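Local coordinates for purine nucleoside phosphorylase (Thermus thermophilus, PDB 6TK9), which probably catalyses the reversible phosphate-dependent cleavage of purine nucleosides such as inosine and guanosine, giving the free base and ribose 1-phosphate, at residues A[1-4]-A[5-9]. Residues are numbered along the deposited sequence; the frame is centred on the assembly and turned at random.
Sequences ELYD and KIQEA
With chi1 at -166°, Glu1 sends CG away from its own amide nitrogen, and the extended chain beyond it crosses Lys5 at about a right angle and carries the carboxylate to Glu8, while chi1 of -71° in Ile6 sets CG1 beside its own backbone N, and an extended chi2 carries CD1 along the Tyr3 backbone. CD1 of Ile6 lies 4.1 Å from Tyr3 CA, and its CG1 meets Leu2 CD2 at 4.4 Å, a light apolar touch. The backbone closes the turn. The chain before the N-cap folds back, and Glu1 O takes the first-turn amide of Lys5, though the modelled length of 2.5 Å from Lys5 N to Glu1 O is doubtful; CB and CG of Lys5 pack near the same oxygen. This is the start of helix 4-14, with Tyr3 as N-cap: its carbonyl O takes Gln7 N at 2.9 Å, and Asp4 O receives Glu8 N at the same length. Gln7 CG approaches the Tyr3 ring obliquely, 4.3 Å from CE2, and the ring also makes a cation-pi contact with Arg147. Glu1 OE2 comes to 3.9 Å from Glu8 OE2, the carboxylate planes 88° apart; the hydrogen bond between Glu8 OE1 and His51 NE2 may ease this like-charge approach. Ile6 is buried against Phe94 and Phe101 of helix 94-102; an alanine here, lacking CG1, CG2 and CD1, would probably open a gap beside those rings and leave Leu2 CD2 and the Tyr3 backbone without their apolar neighbour.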
loop_
_atom_site.group_PDB
_atom_site.type_symbol
_atom_site.label_atom_id
_atom_site.label_comp_id
_atom_site.label_asym_id
_atom_site.label_seq_id
_atom_site.Cartn_x
_atom_site.Cartn_y
_atom_site.Cartn_z
ATOM N N GLU A 1 9.053 23.718 -36.841
ATOM C CA GLU A 1 8.470 23.249 -38.099
ATOM C C GLU A 1 7.446 22.109 -37.808
ATOM O O GLU A 1 6.969 21.491 -38.785
ATOM C CB GLU A 1 9.633 22.895 -39.055
ATOM C CG GLU A 1 9.234 22.698 -40.529
ATOM C CD GLU A 1 10.184 21.878 -41.405
ATOM O OE1 GLU A 1 11.374 21.912 -41.110
ATOM O OE2 GLU A 1 9.743 21.213 -42.392
ATOM N N LEU A 2 7.058 21.828 -36.551
ATOM C CA LEU A 2 6.191 20.654 -36.202
ATOM C C LEU A 2 4.752 20.982 -36.596
ATOM O O LEU A 2 4.203 21.998 -36.118
ATOM C CB LEU A 2 6.290 20.336 -34.706
ATOM C CG LEU A 2 5.622 19.056 -34.164
ATOM C CD1 LEU A 2 4.133 19.244 -33.907
ATOM C CD2 LEU A 2 5.874 17.814 -35.018
ATOM N N TYR A 3 4.160 20.125 -37.414
ATOM C CA TYR A 3 2.942 20.397 -38.218
ATOM C C TYR A 3 3.384 20.549 -39.668
ATOM O O TYR A 3 2.853 19.808 -40.487
ATOM C CB TYR A 3 2.145 21.650 -37.841
ATOM C CG TYR A 3 0.905 21.793 -38.692
ATOM C CD1 TYR A 3 -0.211 21.007 -38.450
ATOM C CD2 TYR A 3 0.865 22.640 -39.789
ATOM C CE1 TYR A 3 -1.345 21.078 -39.244
ATOM C CE2 TYR A 3 -0.259 22.724 -40.599
ATOM C CZ TYR A 3 -1.369 21.943 -40.323
ATOM O OH TYR A 3 -2.491 22.027 -41.087
ATOM N N ASP A 4 4.314 21.469 -39.942
ATOM C CA ASP A 4 4.934 21.647 -41.282
ATOM C C ASP A 4 5.750 20.379 -41.585
ATOM O O ASP A 4 5.721 19.915 -42.739
ATOM C CB ASP A 4 5.699 22.975 -41.379
ATOM C CG ASP A 4 4.810 24.209 -41.232
ATOM O OD1 ASP A 4 3.654 24.161 -41.675
ATOM O OD2 ASP A 4 5.267 25.198 -40.651
ATOM N N LYS A 5 6.383 19.804 -40.567
ATOM C CA LYS A 5 7.092 18.500 -40.619
ATOM C C LYS A 5 6.085 17.389 -40.939
ATOM O O LYS A 5 6.443 16.491 -41.719
ATOM C CB LYS A 5 7.746 18.171 -39.275
ATOM C CG LYS A 5 9.176 18.643 -39.069
ATOM C CD LYS A 5 9.848 17.944 -37.883
ATOM C CE LYS A 5 11.151 18.578 -37.445
ATOM N NZ LYS A 5 11.506 18.192 -36.055
ATOM N N ILE A 6 4.910 17.420 -40.301
ATOM C CA ILE A 6 3.822 16.416 -40.485
ATOM C C ILE A 6 3.356 16.478 -41.944
ATOM O O ILE A 6 3.343 15.429 -42.598
ATOM C CB ILE A 6 2.671 16.640 -39.479
ATOM C CG1 ILE A 6 3.081 16.255 -38.061
ATOM C CG2 ILE A 6 1.408 15.902 -39.886
ATOM C CD1 ILE A 6 2.040 16.628 -37.025
ATOM N N GLN A 7 3.017 17.664 -42.443
ATOM C CA GLN A 7 2.549 17.870 -43.839
ATOM C C GLN A 7 3.658 17.481 -44.834
ATOM O O GLN A 7 3.307 16.955 -45.891
ATOM C CB GLN A 7 2.046 19.302 -44.035
ATOM C CG GLN A 7 0.718 19.613 -43.330
ATOM C CD GLN A 7 -0.422 18.663 -43.633
ATOM O OE1 GLN A 7 -0.683 18.300 -44.780
ATOM N NE2 GLN A 7 -1.122 18.247 -42.589
ATOM N N GLU A 8 4.937 17.711 -44.522
ATOM C CA GLU A 8 6.060 17.263 -45.381
ATOM C C GLU A 8 5.914 15.753 -45.549
ATOM O O GLU A 8 6.009 15.278 -46.701
ATOM C CB GLU A 8 7.442 17.616 -44.817
ATOM C CG GLU A 8 7.982 18.980 -45.233
ATOM C CD GLU A 8 9.499 19.077 -45.407
ATOM O OE1 GLU A 8 10.219 18.218 -44.877
ATOM O OE2 GLU A 8 9.967 20.026 -46.082
ATOM N N ALA A 9 5.644 15.045 -44.449
ATOM C CA ALA A 9 5.546 13.564 -44.401
ATOM C C ALA A 9 4.229 13.114 -45.043
ATOM O O ALA A 9 4.259 12.201 -45.861
ATOM C CB ALA A 9 5.684 13.047 -42.985
#